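Local coordinates for protein insecticidal Delta-Endotoxin Cry8Ea1 (Bacillus Thuringiensis, PDB 3EB7) that kills insect larvae, among them those of the underground pest Holotrichia parallela, probably by inserting its helical domain into gut-cell membranes to form pores, at residues T9-K20 with L32-L40; T337-L345 with N408-L416. All coordinates share one frame; numbering follows the deposited sequence.

Contact 1. Residues T9-K20 with L32-L40; sequences TAISLVGTILGK and LYSTLIDVL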
loop_
_atom_site.group_PDB
_atom_site.type_symbol
_atom_site.label_atom_id
_atom_site.label_comp_id
_atom_site.label_asym_id
_atom_site.label_seq_id
_atom_site.Cartn_x
_atom_site.Cartn_y
_atom_site.Cartn_z
ATOM N N THR A 9 7.486 -3.998 -11.268
ATOM C CA THR A 9 8.416 -2.880 -11.139
ATOM C C THR A 9 8.091 -1.978 -9.957
ATOM O O THR A 9 8.967 -1.645 -9.154
ATOM C CB THR A 9 8.406 -2.034 -12.424
ATOM O OG1 THR A 9 8.777 -2.882 -13.521
ATOM C CG2 THR A 9 9.394 -0.858 -12.321
ATOM N N ALA A 10 6.830 -1.578 -9.872
ATOM C CA ALA A 10 6.344 -0.683 -8.847
ATOM C C ALA A 10 6.471 -1.305 -7.458
ATOM O O ALA A 10 6.843 -0.612 -6.505
ATOM C CB ALA A 10 4.893 -0.314 -9.138
ATOM N N ILE A 11 6.171 -2.600 -7.328
ATOM C CA ILE A 11 6.288 -3.258 -6.006
ATOM C C ILE A 11 7.734 -3.334 -5.560
ATOM O O ILE A 11 8.053 -3.116 -4.385
ATOM C CB ILE A 11 5.638 -4.652 -5.991
ATOM C CG1 ILE A 11 4.122 -4.507 -5.797
ATOM C CG2 ILE A 11 6.212 -5.505 -4.893
ATOM C CD1 ILE A 11 3.355 -5.791 -5.994
ATOM N N SER A 12 8.614 -3.641 -6.515
ATOM C CA SER A 12 10.031 -3.742 -6.264
ATOM C C SER A 12 10.619 -2.388 -5.815
ATOM O O SER A 12 11.456 -2.313 -4.893
ATOM C CB SER A 12 10.691 -4.209 -7.564
ATOM O OG SER A 12 12.091 -4.041 -7.511
ATOM N N LEU A 13 10.191 -1.322 -6.497
ATOM C CA LEU A 13 10.639 0.021 -6.211
ATOM C C LEU A 13 10.201 0.449 -4.837
ATOM O O LEU A 13 11.037 0.937 -4.086
ATOM C CB LEU A 13 10.158 1.009 -7.276
ATOM C CG LEU A 13 11.139 1.525 -8.333
ATOM C CD1 LEU A 13 12.431 0.707 -8.503
ATOM C CD2 LEU A 13 10.413 1.608 -9.626
ATOM N N VAL A 14 8.931 0.233 -4.463
ATOM C CA VAL A 14 8.532 0.605 -3.093
ATOM C C VAL A 14 9.234 -0.213 -2.018
ATOM O O VAL A 14 9.560 0.307 -0.962
ATOM C CB VAL A 14 6.995 0.733 -2.815
ATOM C CG1 VAL A 14 6.287 1.440 -3.922
ATOM C CG2 VAL A 14 6.389 -0.567 -2.538
ATOM N N GLY A 15 9.498 -1.481 -2.302
ATOM C CA GLY A 15 10.279 -2.292 -1.395
ATOM C C GLY A 15 11.699 -1.810 -1.192
ATOM O O GLY A 15 12.229 -1.845 -0.085
ATOM N N THR A 16 12.330 -1.354 -2.255
ATOM C CA THR A 16 13.700 -0.872 -2.148
ATOM C C THR A 16 13.779 0.422 -1.338
ATOM O O THR A 16 14.613 0.559 -0.452
ATOM C CB THR A 16 14.291 -0.577 -3.530
ATOM O OG1 THR A 16 14.339 -1.787 -4.269
ATOM C CG2 THR A 16 15.712 -0.055 -3.385
ATOM N N ILE A 17 12.938 1.386 -1.690
ATOM C CA ILE A 17 12.871 2.662 -0.980
ATOM C C ILE A 17 12.475 2.493 0.513
ATOM O O ILE A 17 13.046 3.149 1.386
ATOM C CB ILE A 17 11.953 3.655 -1.715
ATOM C CG1 ILE A 17 12.617 4.069 -3.037
ATOM C CG2 ILE A 17 11.653 4.854 -0.853
ATOM C CD1 ILE A 17 11.602 4.380 -4.146
ATOM N N LEU A 18 11.537 1.598 0.793
ATOM C CA LEU A 18 11.108 1.372 2.155
ATOM C C LEU A 18 12.301 0.935 3.014
ATOM O O LEU A 18 12.370 1.270 4.195
ATOM C CB LEU A 18 9.982 0.319 2.165
ATOM C CG LEU A 18 8.618 0.495 2.856
ATOM C CD1 LEU A 18 8.202 1.907 3.143
ATOM C CD2 LEU A 18 7.534 -0.229 2.060
ATOM N N GLY A 19 13.257 0.218 2.415
ATOM C CA GLY A 19 14.464 -0.255 3.113
ATOM C C GLY A 19 15.502 0.825 3.385
ATOM O O GLY A 19 16.374 0.657 4.263
ATOM N N LYS A 20 15.423 1.937 2.643
ATOM C CA LYS A 20 16.332 3.073 2.825
ATOM C C LYS A 20 15.676 4.345 3.411
ATOM O O LYS A 20 16.281 5.423 3.436
ATOM C CB LYS A 20 16.982 3.445 1.479
ATOM C CG LYS A 20 17.857 2.365 0.787
ATOM C CD LYS A 20 18.945 1.801 1.673
ATOM C CE LYS A 20 19.748 0.675 0.968
ATOM N NZ LYS A 20 20.539 1.199 -0.176
ATOM N N LEU A 32 21.230 2.871 -3.613
ATOM C CA LEU A 32 19.828 3.052 -3.944
ATOM C C LEU A 32 19.635 3.521 -5.393
ATOM O O LEU A 32 18.859 2.932 -6.124
ATOM C CB LEU A 32 19.209 4.066 -2.962
ATOM C CG LEU A 32 17.798 4.604 -3.209
ATOM C CD1 LEU A 32 16.764 3.450 -3.345
ATOM C CD2 LEU A 32 17.421 5.540 -2.063
ATOM N N TYR A 33 20.319 4.589 -5.786
ATOM C CA TYR A 33 20.316 5.099 -7.172
ATOM C C TYR A 33 20.764 4.053 -8.177
ATOM O O TYR A 33 20.216 3.952 -9.281
ATOM C CB TYR A 33 21.215 6.338 -7.322
ATOM C CG TYR A 33 20.509 7.622 -7.005
ATOM C CD1 TYR A 33 20.899 8.429 -5.930
ATOM C CD2 TYR A 33 19.422 8.018 -7.756
ATOM C CE1 TYR A 33 20.223 9.611 -5.620
ATOM C CE2 TYR A 33 18.741 9.192 -7.465
ATOM C CZ TYR A 33 19.142 9.980 -6.394
ATOM O OH TYR A 33 18.432 11.134 -6.166
ATOM N N SER A 34 21.773 3.282 -7.790
ATOM C CA SER A 34 22.211 2.158 -8.605
ATOM C C SER A 34 21.067 1.145 -8.911
ATOM O O SER A 34 20.846 0.743 -10.062
ATOM C CB SER A 34 23.373 1.459 -7.922
ATOM O OG SER A 34 23.816 0.466 -8.812
ATOM N N THR A 35 20.345 0.759 -7.867
ATOM C CA THR A 35 19.171 -0.094 -7.986
ATOM C C THR A 35 18.064 0.592 -8.784
ATOM O O THR A 35 17.555 -0.007 -9.716
ATOM C CB THR A 35 18.695 -0.571 -6.592
ATOM O OG1 THR A 35 19.725 -1.374 -6.021
ATOM C CG2 THR A 35 17.444 -1.381 -6.667
ATOM N N LEU A 36 17.720 1.836 -8.447
ATOM C CA LEU A 36 16.643 2.571 -9.144
ATOM C C LEU A 36 16.890 2.711 -10.637
ATOM O O LEU A 36 15.995 2.449 -11.444
ATOM C CB LEU A 36 16.464 3.958 -8.556
ATOM C CG LEU A 36 15.458 4.296 -7.432
ATOM C CD1 LEU A 36 14.965 3.092 -6.569
ATOM C CD2 LEU A 36 16.088 5.398 -6.564
ATOM N N ILE A 37 18.109 3.121 -10.993
ATOM C CA ILE A 37 18.537 3.227 -12.393
ATOM C C ILE A 37 18.506 1.887 -13.147
ATOM O O ILE A 37 18.083 1.852 -14.290
ATOM C CB ILE A 37 19.898 3.898 -12.499
ATOM C CG1 ILE A 37 19.762 5.363 -12.024
ATOM C CG2 ILE A 37 20.455 3.809 -13.935
ATOM C CD1 ILE A 37 21.064 6.194 -12.047
ATOM N N ASP A 38 18.909 0.791 -12.504
ATOM C CA ASP A 38 18.800 -0.535 -13.107
ATOM C C ASP A 38 17.381 -0.947 -13.424
ATOM O O ASP A 38 17.155 -1.601 -14.444
ATOM C CB ASP A 38 19.390 -1.617 -12.210
ATOM C CG ASP A 38 20.861 -1.828 -12.443
ATOM O OD1 ASP A 38 21.349 -2.896 -11.985
ATOM O OD2 ASP A 38 21.535 -0.951 -13.061
ATOM N N VAL A 39 16.446 -0.602 -12.536
ATOM C CA VAL A 39 15.060 -1.009 -12.680
ATOM C C VAL A 39 14.395 -0.125 -13.748
ATOM O O VAL A 39 13.744 -0.636 -14.674
ATOM C CB VAL A 39 14.320 -0.971 -11.314
ATOM C CG1 VAL A 39 12.817 -1.360 -11.444
ATOM C CG2 VAL A 39 15.004 -1.889 -10.326
ATOM N N LEU A 40 14.607 1.188 -13.660
ATOM C CA LEU A 40 13.922 2.136 -14.531
ATOM C C LEU A 40 14.550 2.305 -15.915
ATOM O O LEU A 40 13.880 2.653 -16.876
ATOM C CB LEU A 40 13.721 3.479 -13.803
ATOM C CG LEU A 40 12.707 3.445 -12.635
ATOM C CD1 LEU A 40 12.735 4.727 -11.818
ATOM C CD2 LEU A 40 11.294 3.162 -13.136
#
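An antiparallel helix-helix packing joins helix 2-20 to helix 26-40, the first two helices of the N-terminal helical domain of the three-domain Cry toxins, and together with the short connection between them they form a helical hairpin. The axes of the two segments run at 175° to each other and come no closer than 10.7 Å, a fairly wide spacing filled by branched side chains. Leu13 is the hub. Its CD1 lies 3.6 Å from Val39 CG1, the two side chains meeting tip to tip, while its other methyl, CD2, is 3.9 Å from Leu40 CD2. Leu36 CD1 approaches Leu13 CD1 at 4.0 Å and also touches Ile17 CD1 one turn further on. With chi1 of 178°, Val39 turns CG1 away from its own backbone N and puts this methyl against both Leu13 CD1 and Thr9 CG2.

The threonines present their methyls to the partner helix. The hydroxyl of Thr9 is engaged by Asp5 O and Gln47 OE1, outside the interface. On one flank Leu13, Ile17, Leu36 and Leu40 also rest on helix 133-153, so the hairpin is continuous with the core of the bundle. At the closed end of the hairpin, next to the connection, Lys20 CB lies 4.1 Å from Leu32 CD2, and the bend at chi2 (-53°) helps carry the chain across to helix 26-40, where Lys20 NZ is hydrogen-bonded to Pro28 O. Between these levels Thr16 CG2 is wedged against two partners, 3.7 Å from Leu32 CD1 and 3.9 Å from Thr35 CG2.

Contact 2. Residues T337-L345 with N408-L416; sequences TGFDVYKTL and NYEAYSHRL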
loop_
_atom_site.group_PDB
_atom_site.type_symbol
_atom_site.label_atom_id
_atom_site.label_comp_id
_atom_site.label_asym_id
_atom_site.label_seq_id
_atom_site.Cartn_x
_atom_site.Cartn_y
_atom_site.Cartn_z
ATOM N N THR A 337 -2.915 -18.958 12.386
ATOM C CA THR A 337 -2.339 -18.096 13.417
ATOM C C THR A 337 -0.837 -17.962 13.294
ATOM O O THR A 337 -0.121 -18.976 13.277
ATOM C CB THR A 337 -2.777 -18.519 14.852
ATOM O OG1 THR A 337 -4.190 -18.595 14.860
ATOM C CG2 THR A 337 -2.405 -17.501 15.928
ATOM N N GLY A 338 -0.388 -16.704 13.173
ATOM C CA GLY A 338 1.002 -16.332 13.011
ATOM C C GLY A 338 1.599 -16.551 11.638
ATOM O O GLY A 338 2.730 -16.167 11.403
ATOM N N PHE A 339 0.848 -17.172 10.732
ATOM C CA PHE A 339 1.324 -17.470 9.375
ATOM C C PHE A 339 1.049 -16.354 8.360
ATOM O O PHE A 339 -0.105 -15.909 8.172
ATOM C CB PHE A 339 0.659 -18.753 8.826
ATOM C CG PHE A 339 1.349 -20.046 9.231
ATOM C CD1 PHE A 339 0.732 -20.924 10.116
ATOM C CD2 PHE A 339 2.591 -20.392 8.697
ATOM C CE1 PHE A 339 1.339 -22.108 10.499
ATOM C CE2 PHE A 339 3.225 -21.620 9.064
ATOM C CZ PHE A 339 2.583 -22.474 9.971
ATOM N N ASP A 340 2.124 -15.954 7.686
ATOM C CA ASP A 340 2.084 -15.195 6.465
ATOM C C ASP A 340 1.902 -16.161 5.297
ATOM O O ASP A 340 2.843 -16.910 4.958
ATOM C CB ASP A 340 3.411 -14.442 6.279
ATOM C CG ASP A 340 3.501 -13.165 7.141
ATOM O OD1 ASP A 340 2.543 -12.800 7.848
ATOM O OD2 ASP A 340 4.562 -12.527 7.141
ATOM N N VAL A 341 0.701 -16.175 4.713
ATOM C CA VAL A 341 0.480 -16.831 3.443
ATOM C C VAL A 341 0.955 -15.907 2.301
ATOM O O VAL A 341 0.312 -14.932 1.980
ATOM C CB VAL A 341 -0.980 -17.202 3.271
ATOM C CG1 VAL A 341 -1.216 -17.836 1.929
ATOM C CG2 VAL A 341 -1.400 -18.153 4.383
ATOM N N TYR A 342 2.101 -16.224 1.708
ATOM C CA TYR A 342 2.701 -15.363 0.691
ATOM C C TYR A 342 2.298 -15.688 -0.752
ATOM O O TYR A 342 2.566 -14.910 -1.653
ATOM C CB TYR A 342 4.228 -15.312 0.868
ATOM C CG TYR A 342 4.904 -16.654 0.828
ATOM C CD1 TYR A 342 5.323 -17.216 -0.393
ATOM C CD2 TYR A 342 5.108 -17.382 2.005
ATOM C CE1 TYR A 342 5.922 -18.505 -0.434
ATOM C CE2 TYR A 342 5.713 -18.651 1.974
ATOM C CZ TYR A 342 6.126 -19.197 0.763
ATOM O OH TYR A 342 6.705 -20.451 0.754
ATOM N N LYS A 343 1.649 -16.826 -0.973
ATOM C CA LYS A 343 1.233 -17.204 -2.321
ATOM C C LYS A 343 0.074 -18.152 -2.247
ATOM O O LYS A 343 0.034 -19.028 -1.396
ATOM C CB LYS A 343 2.377 -17.864 -3.094
ATOM C CG LYS A 343 1.947 -18.417 -4.469
ATOM C CD LYS A 343 3.128 -18.587 -5.394
ATOM C CE LYS A 343 3.437 -20.000 -5.700
ATOM N NZ LYS A 343 3.084 -20.338 -7.097
ATOM N N THR A 344 -0.902 -17.935 -3.120
ATOM C CA THR A 344 -2.007 -18.827 -3.270
ATOM C C THR A 344 -1.981 -19.197 -4.730
ATOM O O THR A 344 -1.692 -18.344 -5.585
ATOM C CB THR A 344 -3.387 -18.172 -2.893
ATOM O OG1 THR A 344 -3.649 -17.019 -3.716
ATOM C CG2 THR A 344 -3.418 -17.781 -1.403
ATOM N N LEU A 345 -2.252 -20.472 -5.009
ATOM C CA LEU A 345 -2.419 -20.938 -6.365
ATOM C C LEU A 345 -3.775 -21.604 -6.380
ATOM O O LEU A 345 -3.969 -22.583 -5.689
ATOM C CB LEU A 345 -1.277 -21.895 -6.714
ATOM C CG LEU A 345 -0.996 -22.263 -8.189
ATOM C CD1 LEU A 345 -1.893 -23.389 -8.612
ATOM C CD2 LEU A 345 -1.150 -21.131 -9.195
ATOM N N ASN A 408 10.820 -16.485 -3.010
ATOM C CA ASN A 408 9.615 -15.732 -2.712
ATOM C C ASN A 408 9.261 -15.704 -1.217
ATOM O O ASN A 408 8.724 -14.705 -0.746
ATOM C CB ASN A 408 8.446 -16.169 -3.608
ATOM C CG ASN A 408 8.072 -17.647 -3.471
ATOM O OD1 ASN A 408 8.711 -18.432 -2.754
ATOM N ND2 ASN A 408 6.996 -18.022 -4.145
ATOM N N TYR A 409 9.608 -16.765 -0.472
ATOM C CA TYR A 409 9.382 -16.803 0.997
ATOM C C TYR A 409 10.263 -15.845 1.811
ATOM O O TYR A 409 10.033 -15.661 3.044
ATOM C CB TYR A 409 9.479 -18.212 1.565
ATOM C CG TYR A 409 10.794 -18.884 1.343
ATOM C CD1 TYR A 409 11.889 -18.577 2.134
ATOM C CD2 TYR A 409 10.939 -19.860 0.341
ATOM C CE1 TYR A 409 13.136 -19.217 1.926
ATOM C CE2 TYR A 409 12.188 -20.519 0.114
ATOM C CZ TYR A 409 13.267 -20.180 0.911
ATOM O OH TYR A 409 14.491 -20.782 0.717
ATOM N N GLU A 410 11.281 -15.275 1.152
ATOM C CA GLU A 410 12.041 -14.151 1.707
ATOM C C GLU A 410 11.597 -12.785 1.177
ATOM O O GLU A 410 11.553 -11.842 1.937
ATOM C CB GLU A 410 13.557 -14.342 1.532
ATOM C CG GLU A 410 14.042 -15.676 2.159
ATOM C CD GLU A 410 15.577 -15.878 2.150
ATOM O OE1 GLU A 410 16.115 -16.319 3.214
ATOM O OE2 GLU A 410 16.243 -15.598 1.107
ATOM N N ALA A 411 11.206 -12.682 -0.092
ATOM C CA ALA A 411 10.945 -11.378 -0.700
ATOM C C ALA A 411 9.458 -11.029 -0.987
ATOM O O ALA A 411 9.162 -10.039 -1.664
ATOM C CB ALA A 411 11.772 -11.239 -1.942
ATOM N N TYR A 412 8.528 -11.814 -0.459
ATOM C CA TYR A 412 7.120 -11.604 -0.715
ATOM C C TYR A 412 6.670 -10.187 -0.285
ATOM O O TYR A 412 7.160 -9.652 0.704
ATOM C CB TYR A 412 6.263 -12.700 -0.051
ATOM C CG TYR A 412 6.367 -12.813 1.446
ATOM C CD1 TYR A 412 5.444 -12.156 2.278
ATOM C CD2 TYR A 412 7.377 -13.609 2.055
ATOM C CE1 TYR A 412 5.507 -12.269 3.664
ATOM C CE2 TYR A 412 7.460 -13.715 3.462
ATOM C CZ TYR A 412 6.512 -13.048 4.251
ATOM O OH TYR A 412 6.566 -13.146 5.643
ATOM N N SER A 413 5.763 -9.585 -1.052
ATOM C CA SER A 413 5.347 -8.205 -0.769
ATOM C C SER A 413 4.057 -8.122 0.055
ATOM O O SER A 413 3.836 -7.110 0.715
ATOM C CB SER A 413 5.228 -7.392 -2.055
ATOM O OG SER A 413 4.337 -8.002 -2.974
ATOM N N HIS A 414 3.245 -9.187 0.035
ATOM C CA HIS A 414 1.929 -9.229 0.670
ATOM C C HIS A 414 1.674 -10.566 1.299
ATOM O O HIS A 414 2.358 -11.550 0.993
ATOM C CB HIS A 414 0.799 -8.926 -0.346
ATOM C CG HIS A 414 0.844 -7.531 -0.881
ATOM N ND1 HIS A 414 1.811 -7.110 -1.779
ATOM C CD2 HIS A 414 0.082 -6.442 -0.604
ATOM C CE1 HIS A 414 1.625 -5.828 -2.058
ATOM N NE2 HIS A 414 0.574 -5.403 -1.363
ATOM N N ARG A 415 0.695 -10.581 2.213
ATOM C CA ARG A 415 0.264 -11.800 2.903
ATOM C C ARG A 415 -1.251 -11.861 2.783
ATOM O O ARG A 415 -1.886 -10.799 2.671
ATOM C CB ARG A 415 0.676 -11.752 4.375
ATOM C CG ARG A 415 -0.055 -10.680 5.144
ATOM C CD ARG A 415 0.190 -10.773 6.600
ATOM N NE ARG A 415 1.488 -10.221 6.968
ATOM C CZ ARG A 415 1.823 -8.936 6.919
ATOM N NH1 ARG A 415 0.942 -8.011 6.545
ATOM N NH2 ARG A 415 3.042 -8.571 7.281
ATOM N N LEU A 416 -1.826 -13.074 2.810
ATOM C CA LEU A 416 -3.284 -13.247 2.761
ATOM C C LEU A 416 -3.890 -12.702 4.056
ATOM O O LEU A 416 -3.423 -13.043 5.158
ATOM C CB LEU A 416 -3.699 -14.717 2.564
ATOM C CG LEU A 416 -5.215 -14.992 2.416
ATOM C CD1 LEU A 416 -5.727 -14.310 1.136
ATOM C CD2 LEU A 416 -5.512 -16.510 2.396
HETATM O O HOH W 1 -1.085 -14.439 6.039
HETATM O O HOH W 2 5.130 -10.347 8.524
HETATM O O HOH W 3 7.749 -21.011 -1.552
#
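One carboxylate, that of Asp340, ties two strands together although they cross nearly at right angles, at 102° between strands 340-345 and 414-416. Its two oxygens are held differently. Tyr412 OH donates to Asp340 OD2 at 2.6 Å, on the anti lone pair, with the carboxylate at the ring's edge. Arg415 NE reaches Asp340 OD1 at 2.9 Å in a salt bridge; this acceptor lies in the guanidinium plane, but the donor stands well above the carboxylate plane. Arg439 adds a second salt bridge to OD1, and a water links OD2 to Arg415 NH2, so the buried charge is probably stabilised as the anion. Thr433 and His434 O hold Arg415 NH1 in turn.

Leu416 N donates to Val341 O at 3.0 Å, and the side chains of Val341 and Leu416 lie alongside each other. Another water bridges Phe339 O, Val341 N and Leu416 O.

Tyr342 packs between helix 408-411 and the Tyr412 ring. Its CB sits over the face of the Tyr412 ring, 3.3 Å from Tyr412 CG, whereas the two rings are slid apart and barely overlap. A chi1 of 57° swings the Tyr342 ring toward helix 408-411, where Tyr409 CA makes a CH-pi contact 4.0 Å from the ring centroid. A third water joins Tyr342 OH to Asn408 OD1, and Asn408 ND2 is hydrogen-bonded to Glu396 OE1.

Strand 340-352 carries a classic beta bulge, with Tyr342 and Lys343 set together against Asp367. The crossing joins its sheet to that of strand 414-422 in the three-sheet beta-prism, second domain of three-domain Cry toxins.

In the fold
Contact 1 belongs to the helical domain and contact 2 to the beta-sheet domain that follows it; along the chain the first closes before the second opens. Their centres lie 21 Å apart, yet the segments touch directly: Ile11 CG2, on helix 2-20, is 3.5 Å from Ser413 CB, and Ile11 CD1 is 4.3 Å from His414 CE1. Both are packing contacts, and Ile11 takes no part in the hairpin packing. Segment 9-20 thus packs on segment 32-40 and, through Ile11, on the loop residue Ser413 and on His414, besides touching helices 133-153 and 198-220. A weak hydrogen bond from Ser12 to Glu402 O adds to this seam, and Ile11 packs on Pro400, whose O is hydrogen-bonded to Ser413 OG.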